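Local coordinates for putative tagatose-6-phosphate ketose/aldose isomerase (Escherichia coli, PDB 3C3J), which is a two-domain member of the SIS family, with an alpha/beta fold built on a parallel beta sheet in each half, and is of unconfirmed function, at residues P323-P328 and L343-T348; A8-A11 and T16-E19; L230-L235 and Q290-L295. All coordinates share one frame; numbering follows the deposited sequence.

Overall arrangement
The three contacts are distinct and none touches another. Along the chain, interaction 2 comes first, in the N-terminal segment; interaction 3 follows, then interaction 1. Interactions 1 and 3 both belong to the second SIS domain. Both reach its five-stranded parallel sheet: interaction 3 at strand 226-231, interaction 1 at the edge strand 324-326. Their centres are about 16 Å apart. Helix 335-356 supplies one side of interaction 1, and its side chain L351 also touches T16 and E17 of interaction 2, whose centre lies about 17 Å from that of interaction 1. Interactions 2 and 3 are about 31 Å apart between centres. One long helix thus joins the N-terminal segment to the second domain.

Interaction 1: P323-P328 and L343-T348; sequences PHIILP and LMYAQT
The ring of Y345 meets the side chains of I325 and L327. L327 comes in at the ring edge, close to the ring plane, with L327 CD2 3.5 Å from Y345 CE2. I325 approaches obliquely, with I325 CG2 3.6 Å from Y345 CZ. I325 CD1 sits nearer the base of the ring, 4.0 Å from Y345 CD1. The I325 and Y345 side chains run alongside one another, pointing opposite ways. I325 CG2 is anti to the backbone N (chi1 -64° for CG1), and this sends its two branches to different heights along the ring. P328 adds a looser touch, with P328 CD 4.1 Å from Y345 OH.

Y345 reaches the strand because CG is anti to its carbonyl carbon (chi1 -62°), which points the ring out from the helix. Behind this first shell, I311 of strand 307-312 touches both L327 and Y345. I207 of helix 198-210 touches Y345 and P328. Backbone hydrogen bonds between I325 and both A310 and A312 tie the strand to its parallel neighbour. The contact therefore packs helix 335-356 against an edge strand of the second SIS-domain sheet, the usual layering of an alpha/beta fold.

No hydrogen bond crosses between the two segments. Around the Y345 hydroxyl, segment 323-328 supplies only carbon neighbours within 4.2 Å, and I325 CG2 lies 3.5 Å from Y345 OH. The chemistry is that of van der Waals packing, so shape and apolar burial hold the helix on the strand here.

Interaction 2: A8-A11 and T16-E19; sequences AAAA and TEEE
E17 carries its carboxylate to A10 on a fully extended chain. CG is anti to the backbone N (chi1 -180°), and the chain stays straight at the next bond (chi2 -179°). The group therefore projects from the helix toward the loop and ends alongside the backbone of A10. E17 CD comes 3.5 Å from A10 CA. E17 OE1 sits 3.2 Å from A10 C. E17 OE1 is also 3.3 Å from A11 N, but the angle is poor and this is not a hydrogen bond.

The A10 methyl points toward the helix. A10 CB rests 3.8 Å from E17 OE1 and 4.0 Å from E18 N. A10 is the centre of an inverse gamma turn, closed by a weak bond from A11 N to A9 O. That tight bend presents the methyl to the first part of helix 15-21.

A water bridges the two segments unevenly. This water donates to E17 OE2 at 2.5 Å and takes a weak bond from A11 N at 3.4 Å. The stronger partners of the carboxylate lie just outside the two segments. T12 OG1 is hydrogen-bonded to OE1, and R21 NE forms a salt bridge with OE2. T14 OG1 is hydrogen-bonded to E17 N. The loop thus folds back over the helix it leads into, a surface contact within the N-terminal segment.

The direct touch between loop and helix is van der Waals contact, with one water between. R21 and T12 fix the rotation of the carboxylate, and the nearby arginine probably favours its charged form.

Interaction 3: L230-L235 and Q290-L295; sequences LGSGGL and QYDLDL
D292 OD2 is gripped by a bridging water and by S283 N, and the water carries the link on to S232. The water donates to D292 OD2 at 2.6 Å and accepts from S232 N at 2.8 Å. The other carboxylate oxygen faces the S232 side chain directly. S232 OG donates to D292 OD1 at 2.4 Å, a very short distance whose exact value is doubtful. D292 thus meets both the backbone and the hydroxyl of one serine, once through water and once without it. CG of D292 is anti to the carbonyl carbon (chi1 -63°), which sends the carboxylate from the helix to the loop. P261 of helix 261-264 packs on both S232 and D292.

The serine opens a turn between strand 226-231 and helix 235-249. This is a type II' beta turn from S232 to L235, closed by a hydrogen bond from L235 N to S232 O, 3.0 Å. G233 takes a positive phi of 61°, which suits glycine. Helix 288-302 lies in the crossover between strands 276-281 and 307-312; strand 276-281 lies beside 226-231 in the parallel sheet of the second SIS domain. The contact so joins a strand end and its loop to a helix packed on that sheet.

About one helical turn on from D292, L295 meets L230 of the strand, their side chains roughly perpendicular. L230 CD1 and L295 CD2 are 3.4 Å apart, tighter than usual for carbons, which may partly reflect how L295 was modelled. L299 of the same helix also touches L230. N94 of the second subunit packs on S232, and the Y291 hydroxyl is hydrogen-bonded to H380 N of that subunit.

Interaction 1: P323-P328 and L343-T348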
loop_
_atom_site.group_PDB
_atom_site.type_symbol
_atom_site.label_atom_id
_atom_site.label_comp_id
_atom_site.label_asym_id
_atom_site.label_seq_id
_atom_site.Cartn_x
_atom_site.Cartn_y
_atom_site.Cartn_z
ATOM N N PRO A 323 6.293 -7.092 26.644
ATOM C CA PRO A 323 4.839 -6.903 26.647
ATOM C C PRO A 323 4.184 -7.729 25.560
ATOM O O PRO A 323 4.686 -7.763 24.434
ATOM C CB PRO A 323 4.678 -5.414 26.361
ATOM C CG PRO A 323 5.906 -4.810 26.955
ATOM C CD PRO A 323 6.999 -5.803 26.677
ATOM N N HIS A 324 3.102 -8.410 25.909
ATOM C CA HIS A 324 2.420 -9.289 24.991
ATOM C C HIS A 324 1.006 -9.585 25.446
ATOM O O HIS A 324 0.682 -9.471 26.641
ATOM C CB HIS A 324 3.193 -10.601 24.815
ATOM C CG HIS A 324 3.237 -11.446 26.049
ATOM N ND1 HIS A 324 4.088 -11.185 27.103
ATOM C CD2 HIS A 324 2.533 -12.544 26.398
ATOM C CE1 HIS A 324 3.907 -12.089 28.045
ATOM N NE2 HIS A 324 2.966 -12.924 27.646
ATOM N N ILE A 325 0.175 -9.956 24.475
ATOM C CA ILE A 325 -1.186 -10.370 24.707
ATOM C C ILE A 325 -1.362 -11.712 24.006
ATOM O O ILE A 325 -1.113 -11.823 22.811
ATOM C CB ILE A 325 -2.190 -9.339 24.152
ATOM C CG1 ILE A 325 -2.061 -8.016 24.880
ATOM C CG2 ILE A 325 -3.634 -9.846 24.252
ATOM C CD1 ILE A 325 -2.812 -6.890 24.208
ATOM N N ILE A 326 -1.749 -12.746 24.742
ATOM C CA ILE A 326 -2.094 -14.030 24.124
ATOM C C ILE A 326 -3.592 -14.065 23.939
ATOM O O ILE A 326 -4.347 -13.776 24.858
ATOM C CB ILE A 326 -1.636 -15.257 24.959
ATOM C CG1 ILE A 326 -0.137 -15.160 25.291
ATOM C CG2 ILE A 326 -1.962 -16.561 24.237
ATOM C CD1 ILE A 326 0.799 -15.009 24.111
ATOM N N LEU A 327 -4.022 -14.374 22.720
ATOM C CA LEU A 327 -5.437 -14.437 22.399
ATOM C C LEU A 327 -6.136 -15.533 23.218
ATOM O O LEU A 327 -5.506 -16.526 23.590
ATOM C CB LEU A 327 -5.628 -14.715 20.901
ATOM C CG LEU A 327 -5.008 -13.717 19.918
ATOM C CD1 LEU A 327 -5.228 -14.226 18.487
ATOM C CD2 LEU A 327 -5.606 -12.326 20.106
ATOM N N PRO A 328 -7.435 -15.362 23.499
ATOM C CA PRO A 328 -8.179 -16.436 24.191
ATOM C C PRO A 328 -8.035 -17.774 23.480
ATOM O O PRO A 328 -7.929 -17.797 22.261
ATOM C CB PRO A 328 -9.650 -15.963 24.122
ATOM C CG PRO A 328 -9.568 -14.524 24.025
ATOM C CD PRO A 328 -8.287 -14.187 23.257
ATOM N N LEU A 343 -8.136 -6.658 15.260
ATOM C CA LEU A 343 -8.923 -5.449 15.158
ATOM C C LEU A 343 -9.664 -5.087 16.456
ATOM O O LEU A 343 -9.806 -3.913 16.760
ATOM C CB LEU A 343 -9.895 -5.525 13.958
ATOM C CG LEU A 343 -9.193 -5.298 12.612
ATOM C CD1 LEU A 343 -10.171 -5.528 11.464
ATOM C CD2 LEU A 343 -8.490 -3.915 12.485
HETATM N N MSE A 344 -10.113 -6.088 17.210
HETATM C CA MSE A 344 -10.758 -5.838 18.512
HETATM C C MSE A 344 -9.847 -5.006 19.414
HETATM O O MSE A 344 -10.313 -4.032 20.027
HETATM C CB MSE A 344 -11.133 -7.153 19.227
HETATM C CG MSE A 344 -12.093 -8.058 18.462
HETATM SE SE MSE A 344 -13.840 -7.185 18.004
HETATM C CE MSE A 344 -13.409 -6.580 16.137
ATOM N N TYR A 345 -8.563 -5.362 19.473
ATOM C CA TYR A 345 -7.594 -4.615 20.279
ATOM C C TYR A 345 -7.349 -3.222 19.697
ATOM O O TYR A 345 -7.382 -2.251 20.441
ATOM C CB TYR A 345 -6.274 -5.374 20.458
ATOM C CG TYR A 345 -6.425 -6.692 21.182
ATOM C CD1 TYR A 345 -6.494 -6.746 22.570
ATOM C CD2 TYR A 345 -6.483 -7.892 20.470
ATOM C CE1 TYR A 345 -6.654 -7.962 23.229
ATOM C CE2 TYR A 345 -6.638 -9.097 21.108
ATOM C CZ TYR A 345 -6.715 -9.131 22.490
ATOM O OH TYR A 345 -6.860 -10.339 23.119
ATOM N N ALA A 346 -7.122 -3.129 18.376
ATOM C CA ALA A 346 -6.854 -1.856 17.724
ATOM C C ALA A 346 -8.012 -0.845 17.853
ATOM O O ALA A 346 -7.791 0.363 18.090
ATOM C CB ALA A 346 -6.515 -2.093 16.239
ATOM N N GLN A 347 -9.243 -1.327 17.685
ATOM C CA GLN A 347 -10.417 -0.441 17.766
ATOM C C GLN A 347 -10.595 0.113 19.176
ATOM O O GLN A 347 -10.813 1.321 19.377
ATOM C CB GLN A 347 -11.684 -1.178 17.354
ATOM C CG GLN A 347 -11.765 -1.606 15.893
ATOM C CD GLN A 347 -12.926 -2.581 15.668
ATOM O OE1 GLN A 347 -13.423 -3.184 16.625
ATOM N NE2 GLN A 347 -13.329 -2.769 14.415
ATOM N N THR A 348 -10.519 -0.784 20.140
ATOM C CA THR A 348 -10.752 -0.424 21.534
ATOM C C THR A 348 -9.591 0.428 22.013
ATOM O O THR A 348 -9.822 1.410 22.689
ATOM C CB THR A 348 -11.007 -1.669 22.416
ATOM O OG1 THR A 348 -9.869 -2.541 22.369
ATOM C CG2 THR A 348 -12.224 -2.438 21.910
#

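Interaction 2: A8-A11 and T16-E19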
loop_
_atom_site.group_PDB
_atom_site.type_symbol
_atom_site.label_atom_id
_atom_site.label_comp_id
_atom_site.label_asym_id
_atom_site.label_seq_id
_atom_site.Cartn_x
_atom_site.Cartn_y
_atom_site.Cartn_z
ATOM N N ALA A 8 -21.959 -6.086 26.559
ATOM C CA ALA A 8 -21.990 -5.397 27.838
ATOM C C ALA A 8 -22.448 -3.958 27.607
ATOM O O ALA A 8 -22.535 -3.495 26.464
ATOM C CB ALA A 8 -20.602 -5.427 28.489
ATOM N N ALA A 9 -22.778 -3.251 28.677
ATOM C CA ALA A 9 -23.190 -1.858 28.559
ATOM C C ALA A 9 -22.046 -1.023 27.984
ATOM O O ALA A 9 -20.871 -1.274 28.289
ATOM C CB ALA A 9 -23.578 -1.312 29.949
ATOM N N ALA A 10 -22.394 -0.035 27.165
ATOM C CA ALA A 10 -21.426 0.909 26.608
ATOM C C ALA A 10 -21.211 2.092 27.572
ATOM O O ALA A 10 -21.707 3.206 27.353
ATOM C CB ALA A 10 -21.862 1.385 25.218
ATOM N N ALA A 11 -20.425 1.844 28.609
ATOM C CA ALA A 11 -20.193 2.826 29.697
ATOM C C ALA A 11 -19.501 4.146 29.280
ATOM O O ALA A 11 -19.631 5.150 29.976
ATOM C CB ALA A 11 -19.444 2.160 30.846
ATOM N N THR A 16 -19.396 4.657 19.192
ATOM C CA THR A 16 -18.246 3.859 18.758
ATOM C C THR A 16 -18.099 2.630 19.657
ATOM O O THR A 16 -17.918 1.515 19.152
ATOM C CB THR A 16 -16.948 4.714 18.659
ATOM O OG1 THR A 16 -17.186 5.839 17.793
ATOM C CG2 THR A 16 -15.782 3.896 18.082
ATOM N N GLU A 17 -18.242 2.809 20.973
ATOM C CA GLU A 17 -18.158 1.669 21.878
ATOM C C GLU A 17 -19.278 0.667 21.635
ATOM O O GLU A 17 -19.033 -0.545 21.620
ATOM C CB GLU A 17 -18.156 2.090 23.349
ATOM C CG GLU A 17 -18.068 0.875 24.251
ATOM C CD GLU A 17 -18.083 1.193 25.727
ATOM O OE1 GLU A 17 -18.350 2.364 26.098
ATOM O OE2 GLU A 17 -17.851 0.250 26.511
ATOM N N GLU A 18 -20.500 1.173 21.460
ATOM C CA GLU A 18 -21.655 0.341 21.149
ATOM C C GLU A 18 -21.412 -0.500 19.892
ATOM O O GLU A 18 -21.721 -1.681 19.848
ATOM C CB GLU A 18 -22.885 1.224 20.948
ATOM C CG GLU A 18 -24.223 0.461 20.930
ATOM C CD GLU A 18 -24.623 -0.100 19.566
ATOM O OE1 GLU A 18 -24.349 0.558 18.546
ATOM O OE2 GLU A 18 -25.229 -1.211 19.520
ATOM N N GLU A 19 -20.837 0.150 18.889
ATOM C CA GLU A 19 -20.572 -0.448 17.593
ATOM C C GLU A 19 -19.438 -1.480 17.663
ATOM O O GLU A 19 -19.473 -2.512 16.987
ATOM C CB GLU A 19 -20.343 0.681 16.553
ATOM C CG GLU A 19 -21.713 1.371 16.268
ATOM C CD GLU A 19 -21.677 2.788 15.751
ATOM O OE1 GLU A 19 -20.575 3.355 15.468
ATOM O OE2 GLU A 19 -22.816 3.335 15.629
HETATM O O HOH W 1 -17.386 0.264 29.015
#

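Interaction 3: L230-L235 and Q290-L295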
loop_
_atom_site.group_PDB
_atom_site.type_symbol
_atom_site.label_atom_id
_atom_site.label_comp_id
_atom_site.label_asym_id
_atom_site.label_seq_id
_atom_site.Cartn_x
_atom_site.Cartn_y
_atom_site.Cartn_z
ATOM N N LEU A 230 2.337 -3.638 12.823
ATOM C CA LEU A 230 3.024 -4.525 11.864
ATOM C C LEU A 230 2.285 -5.844 11.701
ATOM O O LEU A 230 1.834 -6.452 12.681
ATOM C CB LEU A 230 4.473 -4.802 12.301
ATOM C CG LEU A 230 5.408 -3.615 12.571
ATOM C CD1 LEU A 230 6.774 -4.042 13.141
ATOM C CD2 LEU A 230 5.592 -2.794 11.291
ATOM N N GLY A 231 2.114 -6.267 10.450
ATOM C CA GLY A 231 1.495 -7.557 10.140
ATOM C C GLY A 231 1.948 -8.038 8.773
ATOM O O GLY A 231 2.101 -7.234 7.860
ATOM N N SER A 232 2.156 -9.342 8.633
ATOM C CA SER A 232 2.639 -9.913 7.377
ATOM C C SER A 232 1.497 -10.204 6.421
ATOM O O SER A 232 0.368 -10.503 6.837
ATOM C CB SER A 232 3.446 -11.209 7.612
ATOM O OG SER A 232 4.655 -10.963 8.310
ATOM N N GLY A 233 1.780 -10.109 5.129
ATOM C CA GLY A 233 0.789 -10.489 4.114
ATOM C C GLY A 233 -0.437 -9.620 4.254
ATOM O O GLY A 233 -0.320 -8.399 4.447
ATOM N N GLY A 234 -1.614 -10.247 4.242
ATOM C CA GLY A 234 -2.869 -9.538 4.424
ATOM C C GLY A 234 -3.073 -8.879 5.789
ATOM O O GLY A 234 -3.862 -7.954 5.909
ATOM N N LEU A 235 -2.358 -9.335 6.819
ATOM C CA LEU A 235 -2.429 -8.663 8.113
ATOM C C LEU A 235 -1.832 -7.272 8.091
ATOM O O LEU A 235 -2.082 -6.483 9.002
ATOM C CB LEU A 235 -1.775 -9.479 9.215
ATOM C CG LEU A 235 -2.450 -10.796 9.578
ATOM C CD1 LEU A 235 -1.579 -11.556 10.593
ATOM C CD2 LEU A 235 -3.891 -10.585 10.101
ATOM N N GLN A 290 7.400 -17.365 11.527
ATOM C CA GLN A 290 8.840 -17.385 11.771
ATOM C C GLN A 290 9.464 -16.012 11.493
ATOM O O GLN A 290 10.289 -15.539 12.248
ATOM C CB GLN A 290 9.489 -18.446 10.897
ATOM C CG GLN A 290 8.964 -19.826 11.154
ATOM C CD GLN A 290 9.573 -20.789 10.204
ATOM O OE1 GLN A 290 9.190 -20.847 9.021
ATOM N NE2 GLN A 290 10.602 -21.480 10.665
ATOM N N TYR A 291 9.007 -15.362 10.428
ATOM C CA TYR A 291 9.508 -14.059 10.053
ATOM C C TYR A 291 9.039 -12.989 11.028
ATOM O O TYR A 291 9.796 -12.083 11.375
ATOM C CB TYR A 291 9.075 -13.721 8.622
ATOM C CG TYR A 291 9.743 -14.606 7.578
ATOM C CD1 TYR A 291 10.966 -14.260 7.032
ATOM C CD2 TYR A 291 9.152 -15.793 7.168
ATOM C CE1 TYR A 291 11.580 -15.064 6.090
ATOM C CE2 TYR A 291 9.751 -16.609 6.248
ATOM C CZ TYR A 291 10.968 -16.245 5.711
ATOM O OH TYR A 291 11.566 -17.047 4.780
ATOM N N ASP A 292 7.775 -13.083 11.436
ATOM C CA ASP A 292 7.211 -12.173 12.455
ATOM C C ASP A 292 7.991 -12.241 13.758
ATOM O O ASP A 292 8.320 -11.212 14.345
ATOM C CB ASP A 292 5.750 -12.478 12.741
ATOM C CG ASP A 292 4.848 -12.282 11.512
ATOM O OD1 ASP A 292 5.279 -11.641 10.534
ATOM O OD2 ASP A 292 3.716 -12.791 11.539
ATOM N N LEU A 293 8.303 -13.451 14.193
ATOM C CA LEU A 293 9.010 -13.627 15.448
ATOM C C LEU A 293 10.497 -13.197 15.372
ATOM O O LEU A 293 11.023 -12.667 16.339
ATOM C CB LEU A 293 8.857 -15.065 15.921
ATOM C CG LEU A 293 7.464 -15.499 16.373
ATOM C CD1 LEU A 293 7.551 -16.932 16.851
ATOM C CD2 LEU A 293 6.926 -14.606 17.501
ATOM N N ASP A 294 11.167 -13.399 14.240
ATOM C CA ASP A 294 12.520 -12.853 14.050
ATOM C C ASP A 294 12.566 -11.333 14.119
ATOM O O ASP A 294 13.470 -10.773 14.726
ATOM C CB ASP A 294 13.085 -13.267 12.709
ATOM C CG ASP A 294 13.395 -14.719 12.645
ATOM O OD1 ASP A 294 13.486 -15.377 13.717
ATOM O OD2 ASP A 294 13.564 -15.188 11.504
ATOM N N LEU A 295 11.594 -10.673 13.504
ATOM C CA LEU A 295 11.487 -9.226 13.609
ATOM C C LEU A 295 11.157 -8.763 15.056
ATOM O O LEU A 295 11.757 -7.806 15.573
ATOM C CB LEU A 295 10.471 -8.633 12.598
ATOM C CG LEU A 295 10.551 -7.125 12.950
ATOM C CD1 LEU A 295 11.508 -6.330 12.113
ATOM C CD2 LEU A 295 9.223 -6.442 13.185
HETATM O O HOH W 2 1.811 -11.313 10.654
#